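Long-range contact in putative histidinol-phosphate aminotransferase (Erwinia carotovora atroseptica, PDB 3LY1), which probably acts as a pyridoxal-phosphate-dependent aminotransferase related to histidinol-phosphate aminotransferase: residues I157-I167 with V186-M197. Sequence-based numbering, arbitrary orientation. Where two conformers were deposited one is given.
Sequences ITPADVIEPWI and VNDPRFRSISPM
Val186 opens the contact with CG2, which touches Ile157 CG2 at 3.8 Å and also lies over the centre of the Phe191 ring on one face. The same Ile157 methyl meets Phe191 CD1 at 3.7 Å. Ile157 places CG1 between its backbone N and carbonyl carbon (chi1 61°), which sends CD1 to Asp188 OD2. Arg190 grips that carboxylate side-on in a salt bridge, NE to OD1 and NH2 to OD2, with the carboxylate at the guanidinium edge and in its plane, while OD1 also accepts from Arg190 N in an Asx turn. Arg190 O then receives Ala160 N at 2.8 Å in a nearly straight bond (174°), so the loop takes up an amide of the first helical turn, right after the N-cap residue Pro159; a water links the same carbonyl to Asp161 N. In this PLP-dependent aminotransferase fold, helix 160-168 lies in the connection from parallel strand 143-148 to 174-179, and 186-197 in that from 174-179 to 205-210. In the conformer given, one of two deposited, Arg192 grips Glu164 side-on in a salt bridge: NH2 to OE1 is 2.9 Å, NE to OE2 3.3 Å. Both oxygens are met from above the carboxylate plane, the two flat groups turned 55° apart. Separate waters bridge Glu164 OE2 to Arg192 O and Ser193 O. Ser193 OG accepts from Ser195 N, a capping bond at the turn into helix 195-199, and is hydrogen-bonded to Glu180. Ile194 CD1 meets Ile167 CD1 tip to tip at 3.9 Å, both side chains resting on Ile205.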
ATOM      1  N   ILE A 157      26.530  -7.846   8.815  1.00 15.24           N
ATOM      2  CA  ILE A 157      26.669  -6.398   8.624  1.00 15.13           C
ATOM      3  C   ILE A 157      27.953  -6.051   7.873  1.00 14.96           C
ATOM      4  O   ILE A 157      28.928  -6.821   7.866  1.00 15.10           O
ATOM      5  CB  ILE A 157      26.602  -5.622   9.961  1.00 13.88           C
ATOM      6  CG1 ILE A 157      27.726  -6.031  10.924  1.00 16.41           C
ATOM      7  CG2 ILE A 157      25.200  -5.779  10.594  1.00 14.35           C
ATOM      8  CD1 ILE A 157      29.032  -5.176  10.823  1.00 15.84           C
ATOM      9  N   THR A 158      27.911  -4.891   7.224  1.00 14.62           N
ATOM     10  CA  THR A 158      29.067  -4.247   6.636  1.00 14.64           C
ATOM     11  C   THR A 158      29.442  -3.132   7.608  1.00 14.81           C
ATOM     12  O   THR A 158      28.606  -2.320   7.964  1.00 15.42           O
ATOM     13  CB  THR A 158      28.707  -3.660   5.280  1.00 14.25           C
ATOM     14  OG1 THR A 158      28.243  -4.716   4.427  1.00 16.42           O
ATOM     15  CG2 THR A 158      29.942  -2.968   4.618  1.00 14.33           C
ATOM     16  N   PRO A 159      30.697  -3.110   8.085  1.00 15.87           N
ATOM     17  CA  PRO A 159      31.085  -2.033   9.021  1.00 15.29           C
ATOM     18  C   PRO A 159      30.802  -0.610   8.533  1.00 15.11           C
ATOM     19  O   PRO A 159      31.027  -0.291   7.356  1.00 14.86           O
ATOM     20  CB  PRO A 159      32.584  -2.250   9.189  1.00 15.67           C
ATOM     21  CG  PRO A 159      32.817  -3.677   8.852  1.00 16.75           C
ATOM     22  CD  PRO A 159      31.842  -3.965   7.743  1.00 16.26           C
ATOM     23  N   ALA A 160      30.355   0.260   9.436  1.00 14.55           N
ATOM     24  CA  ALA A 160      30.083   1.650   9.049  1.00 15.44           C
ATOM     25  C   ALA A 160      31.300   2.384   8.471  1.00 16.07           C
ATOM     26  O   ALA A 160      31.139   3.238   7.569  1.00 16.66           O
ATOM     27  CB  ALA A 160      29.508   2.427  10.203  1.00 14.60           C
ATOM     28  N   ASP A 161      32.512   2.043   8.919  1.00 15.98           N
ATOM     29  CA  ASP A 161      33.689   2.770   8.436  1.00 17.37           C
ATOM     30  C   ASP A 161      34.086   2.398   7.004  1.00 17.40           C
ATOM     31  O   ASP A 161      34.960   3.013   6.415  1.00 17.59           O
ATOM     32  CB  ASP A 161      34.869   2.703   9.427  1.00 18.40           C
ATOM     33  CG  ASP A 161      35.449   1.309   9.609  1.00 21.69           C
ATOM     34  OD1 ASP A 161      34.985   0.352   8.933  1.00 28.34           O
ATOM     35  OD2 ASP A 161      36.412   1.176  10.427  1.00 26.63           O
ATOM     36  N   VAL A 162      33.441   1.387   6.449  1.00 17.26           N
ATOM     37  CA  VAL A 162      33.617   0.991   5.058  1.00 18.00           C
ATOM     38  C   VAL A 162      32.558   1.677   4.166  1.00 17.66           C
ATOM     39  O   VAL A 162      32.872   2.182   3.098  1.00 18.57           O
ATOM     40  CB  VAL A 162      33.543  -0.538   4.981  1.00 18.53           C
ATOM     41  CG1 VAL A 162      33.329  -1.040   3.539  1.00 20.92           C
ATOM     42  CG2 VAL A 162      34.786  -1.118   5.616  1.00 20.78           C
ATOM     43  N   ILE A 163      31.319   1.748   4.632  1.00 17.10           N
ATOM     44  CA  ILE A 163      30.223   2.416   3.874  1.00 16.28           C
ATOM     45  C   ILE A 163      30.209   3.961   3.946  1.00 15.08           C
ATOM     46  O   ILE A 163      30.088   4.637   2.899  1.00 14.68           O
ATOM     47  CB  ILE A 163      28.848   1.859   4.312  1.00 16.56           C
ATOM     48  CG1 ILE A 163      28.770   0.377   3.912  1.00 17.86           C
ATOM     49  CG2 ILE A 163      27.699   2.660   3.686  1.00 15.61           C
ATOM     50  CD1 ILE A 163      27.446  -0.338   4.210  1.00 18.75           C
ATOM     51  N   GLU A 164      30.314   4.514   5.144  1.00 13.45           N
ATOM     52  CA  GLU A 164      30.190   5.976   5.331  1.00 13.42           C
ATOM     53  C   GLU A 164      31.158   6.825   4.487  1.00 13.27           C
ATOM     54  O   GLU A 164      30.717   7.818   3.901  1.00 13.56           O
ATOM     55  CB  GLU A 164      30.264   6.390   6.801  1.00 12.92           C
ATOM     56  CG  GLU A 164      29.099   5.907   7.640  1.00 14.33           C
ATOM     57  CD  GLU A 164      29.265   6.170   9.143  1.00 19.30           C
ATOM     58  OE1 GLU A 164      30.310   6.735   9.560  1.00 20.52           O
ATOM     59  OE2 GLU A 164      28.344   5.807   9.921  1.00 20.38           O
ATOM     60  N   PRO A 165      32.451   6.452   4.403  1.00 13.57           N
ATOM     61  CA  PRO A 165      33.333   7.313   3.613  1.00 14.13           C
ATOM     62  C   PRO A 165      33.069   7.238   2.137  1.00 13.80           C
ATOM     63  O   PRO A 165      33.331   8.198   1.439  1.00 13.87           O
ATOM     64  CB  PRO A 165      34.748   6.755   3.884  1.00 14.83           C
ATOM     65  CG  PRO A 165      34.637   5.961   5.098  1.00 14.57           C
ATOM     66  CD  PRO A 165      33.219   5.420   5.109  1.00 13.66           C
ATOM     67  N   TRP A 166      32.603   6.091   1.652  1.00 13.81           N
ATOM     68  CA  TRP A 166      32.176   5.999   0.253  1.00 13.74           C
ATOM     69  C   TRP A 166      31.027   6.972  -0.029  1.00 13.95           C
ATOM     70  O   TRP A 166      31.090   7.753  -0.985  1.00 14.31           O
ATOM     71  CB  TRP A 166      31.758   4.574  -0.071  1.00 13.48           C
ATOM     72  CG  TRP A 166      31.348   4.332  -1.505  1.00 13.91           C
ATOM     73  CD1 TRP A 166      31.681   5.070  -2.611  1.00 15.01           C
ATOM     74  CD2 TRP A 166      30.557   3.243  -1.976  1.00 14.63           C
ATOM     75  NE1 TRP A 166      31.129   4.504  -3.738  1.00 15.72           N
ATOM     76  CE2 TRP A 166      30.440   3.379  -3.374  1.00 14.75           C
ATOM     77  CE3 TRP A 166      29.952   2.154  -1.350  1.00 16.91           C
ATOM     78  CZ2 TRP A 166      29.747   2.461  -4.155  1.00 15.27           C
ATOM     79  CZ3 TRP A 166      29.247   1.252  -2.126  1.00 16.49           C
ATOM     80  CH2 TRP A 166      29.149   1.414  -3.508  1.00 16.41           C
ATOM     81  N   ILE A 167      30.013   6.957   0.838  1.00 13.97           N
ATOM     82  CA  ILE A 167      28.830   7.814   0.635  1.00 14.30           C
ATOM     83  C   ILE A 167      29.204   9.290   0.803  1.00 14.04           C
ATOM     84  O   ILE A 167      28.782  10.147   0.024  1.00 14.41           O
ATOM     85  CB  ILE A 167      27.679   7.426   1.581  1.00 13.80           C
ATOM     86  CG1 ILE A 167      27.240   5.983   1.281  1.00 14.67           C
ATOM     87  CG2 ILE A 167      26.497   8.458   1.477  1.00 13.10           C
ATOM     88  CD1 ILE A 167      26.107   5.460   2.177  1.00 11.78           C
ATOM     89  N   VAL A 186      20.850  -5.862  15.753  1.00 17.05           N
ATOM     90  CA  VAL A 186      22.304  -5.951  15.582  1.00 16.93           C
ATOM     91  C   VAL A 186      23.029  -5.880  16.936  1.00 17.64           C
ATOM     92  O   VAL A 186      22.658  -5.093  17.807  1.00 17.82           O
ATOM     93  CB  VAL A 186      22.867  -4.847  14.629  1.00 16.10           C
ATOM     94  CG1 VAL A 186      24.389  -4.839  14.710  1.00 16.27           C
ATOM     95  CG2 VAL A 186      22.395  -5.056  13.124  1.00 15.76           C
ATOM     96  N   ASN A 187      24.039  -6.739  17.108  1.00 18.60           N
ATOM     97  CA  ASN A 187      24.935  -6.676  18.286  1.00 19.49           C
ATOM     98  C   ASN A 187      26.330  -6.148  17.928  1.00 19.69           C
ATOM     99  O   ASN A 187      27.019  -5.622  18.761  1.00 20.33           O
ATOM    100  CB  ASN A 187      25.033  -8.068  18.932  1.00 19.36           C
ATOM    101  CG  ASN A 187      23.773  -8.418  19.727  1.00 20.64           C
ATOM    102  OD1 ASN A 187      23.465  -7.761  20.722  1.00 21.82           O
ATOM    103  ND2 ASN A 187      23.014  -9.410  19.254  1.00 21.57           N
ATOM    104  N   ASP A 188      26.738  -6.297  16.682  1.00 18.42           N
ATOM    105  CA  ASP A 188      28.097  -5.927  16.261  1.00 18.63           C
ATOM    106  C   ASP A 188      28.319  -4.403  16.392  1.00 18.75           C
ATOM    107  O   ASP A 188      27.612  -3.628  15.757  1.00 18.62           O
ATOM    108  CB  ASP A 188      28.276  -6.377  14.811  1.00 18.63           C
ATOM    109  CG  ASP A 188      29.720  -6.385  14.350  1.00 18.62           C
ATOM    110  OD1 ASP A 188      30.485  -5.505  14.774  1.00 18.91           O
ATOM    111  OD2 ASP A 188      30.064  -7.272  13.514  1.00 17.59           O
ATOM    112  N   PRO A 189      29.323  -3.968  17.181  1.00 18.13           N
ATOM    113  CA  PRO A 189      29.561  -2.526  17.331  1.00 17.79           C
ATOM    114  C   PRO A 189      30.206  -1.827  16.120  1.00 17.06           C
ATOM    115  O   PRO A 189      30.283  -0.606  16.148  1.00 16.63           O
ATOM    116  CB  PRO A 189      30.512  -2.457  18.535  1.00 18.42           C
ATOM    117  CG  PRO A 189      31.267  -3.727  18.450  1.00 18.30           C
ATOM    118  CD  PRO A 189      30.241  -4.750  18.041  1.00 18.79           C
ATOM    119  N   ARG A 190      30.635  -2.570  15.084  1.00 15.15           N
ATOM    120  CA  ARG A 190      31.104  -1.954  13.838  1.00 15.53           C
ATOM    121  C   ARG A 190      29.910  -1.447  13.004  1.00 15.33           C
ATOM    122  O   ARG A 190      30.087  -0.670  12.041  1.00 15.08           O
ATOM    123  CB  ARG A 190      31.905  -2.958  13.000  1.00 15.51           C
ATOM    124  CG  ARG A 190      33.202  -3.457  13.719  1.00 16.97           C
ATOM    125  CD  ARG A 190      33.851  -4.618  13.013  1.00 18.16           C
ATOM    126  NE  ARG A 190      32.986  -5.789  12.999  1.00 18.99           N
ATOM    127  CZ  ARG A 190      33.299  -6.965  12.471  1.00 19.74           C
ATOM    128  NH1 ARG A 190      34.486  -7.187  11.938  1.00 21.35           N
ATOM    129  NH2 ARG A 190      32.409  -7.949  12.488  1.00 19.76           N
ATOM    130  N   PHE A 191      28.707  -1.914  13.345  1.00 14.97           N
ATOM    131  CA  PHE A 191      27.490  -1.472  12.672  1.00 15.48           C
ATOM    132  C   PHE A 191      27.043  -0.125  13.218  1.00 16.00           C
ATOM    133  O   PHE A 191      27.024   0.077  14.433  1.00 16.26           O
ATOM    134  CB  PHE A 191      26.324  -2.460  12.876  1.00 14.81           C
ATOM    135  CG  PHE A 191      24.999  -1.933  12.331  1.00 14.54           C
ATOM    136  CD1 PHE A 191      24.676  -2.118  11.010  1.00 15.15           C
ATOM    137  CD2 PHE A 191      24.132  -1.215  13.119  1.00 15.50           C
ATOM    138  CE1 PHE A 191      23.485  -1.617  10.492  1.00 16.49           C
ATOM    139  CE2 PHE A 191      22.946  -0.694  12.618  1.00 14.76           C
ATOM    140  CZ  PHE A 191      22.620  -0.906  11.289  1.00 16.54           C
ATOM    141  N   ARG A 192      26.661   0.757  12.295  1.00 16.40           N
ATOM    142  CA  ARG A 192      26.091   2.068  12.602  0.50 16.53           C
ATOM    143  C   ARG A 192      24.934   2.358  11.644  1.00 16.13           C
ATOM    144  O   ARG A 192      25.071   2.144  10.439  1.00 17.38           O
ATOM    145  CB  ARG A 192      27.173   3.167  12.462  0.50 16.36           C
ATOM    146  CG  ARG A 192      27.685   3.719  13.771  0.50 16.56           C
ATOM    147  CD  ARG A 192      29.160   4.108  13.796  0.50 17.20           C
ATOM    148  NE  ARG A 192      29.806   4.574  12.564  0.50 16.70           N
ATOM    149  CZ  ARG A 192      31.089   4.328  12.304  0.50 16.76           C
ATOM    150  NH1 ARG A 192      31.795   3.606  13.161  0.50 17.21           N
ATOM    151  NH2 ARG A 192      31.672   4.760  11.192  0.50 16.56           N
ATOM    152  N   SER A 193      23.800   2.838  12.164  1.00 16.06           N
ATOM    153  CA  SER A 193      22.735   3.348  11.269  1.00 15.93           C
ATOM    154  C   SER A 193      23.268   4.542  10.460  1.00 15.29           C
ATOM    155  O   SER A 193      24.078   5.364  10.952  1.00 15.06           O
ATOM    156  CB  SER A 193      21.452   3.743  12.004  1.00 15.69           C
ATOM    157  OG  SER A 193      20.507   4.324  11.097  1.00 18.03           O
ATOM    158  N   ILE A 194      22.850   4.610   9.201  1.00 14.33           N
ATOM    159  CA  ILE A 194      23.241   5.693   8.319  1.00 14.56           C
ATOM    160  C   ILE A 194      22.449   6.955   8.614  1.00 14.49           C
ATOM    161  O   ILE A 194      22.755   8.021   8.100  1.00 15.39           O
ATOM    162  CB  ILE A 194      23.108   5.277   6.838  1.00 14.02           C
ATOM    163  CG1 ILE A 194      24.027   6.133   5.947  1.00 16.48           C
ATOM    164  CG2 ILE A 194      21.636   5.273   6.335  1.00 12.84           C
ATOM    165  CD1 ILE A 194      25.463   5.726   6.023  1.00 18.28           C
ATOM    166  N   SER A 195      21.421   6.833   9.428  1.00 14.28           N
ATOM    167  CA  SER A 195      20.530   7.944   9.739  1.00 15.98           C
ATOM    168  C   SER A 195      21.181   9.303  10.080  1.00 16.23           C
ATOM    169  O   SER A 195      20.727  10.342   9.565  1.00 15.68           O
ATOM    170  CB  SER A 195      19.551   7.543  10.854  1.00 15.32           C
ATOM    171  OG  SER A 195      18.507   8.490  10.932  1.00 19.17           O
ATOM    172  N   PRO A 196      22.233   9.314  10.936  1.00 16.74           N
ATOM    173  CA  PRO A 196      22.798  10.626  11.232  1.00 16.62           C
ATOM    174  C   PRO A 196      23.386  11.353   9.996  1.00 16.28           C
ATOM    175  O   PRO A 196      23.410  12.582   9.995  1.00 15.39           O
ATOM    176  CB  PRO A 196      23.859  10.325  12.286  1.00 17.64           C
ATOM    177  CG  PRO A 196      23.359   9.102  12.965  1.00 18.52           C
ATOM    178  CD  PRO A 196      22.786   8.287  11.826  1.00 16.71           C
HETATM  179  N   MSE A 197      23.827  10.632   8.958  1.00 15.17           N
HETATM  180  CA  MSE A 197      24.332  11.295   7.750  0.50 15.67           C
HETATM  181  C   MSE A 197      23.211  12.097   7.048  1.00 15.16           C
HETATM  182  O   MSE A 197      23.458  13.125   6.427  1.00 14.71           O
HETATM  183  CB  MSE A 197      24.983  10.283   6.795  0.50 15.77           C
HETATM  184  CG  MSE A 197      26.102   9.429   7.433  0.50 17.56           C
HETATM  185 SE   MSE A 197      27.556  10.476   8.166  0.38 19.86          SE
HETATM  186  CE  MSE A 197      27.336  10.183  10.083  0.50 17.17           C
TER
HETATM  187  O   HOH W   1      27.196  -0.202   9.250  1.00 13.49           O
HETATM  188  O   HOH W   2      32.834   0.562  11.504  1.00 21.62           O
HETATM  189  O   HOH W   3      34.590   1.899  13.139  1.00 27.70           O
HETATM  190  O   HOH W   4      26.461   3.982   8.665  1.00 19.97           O
HETATM  191  O   HOH W   5      26.098   7.092  10.537  1.00 21.36           O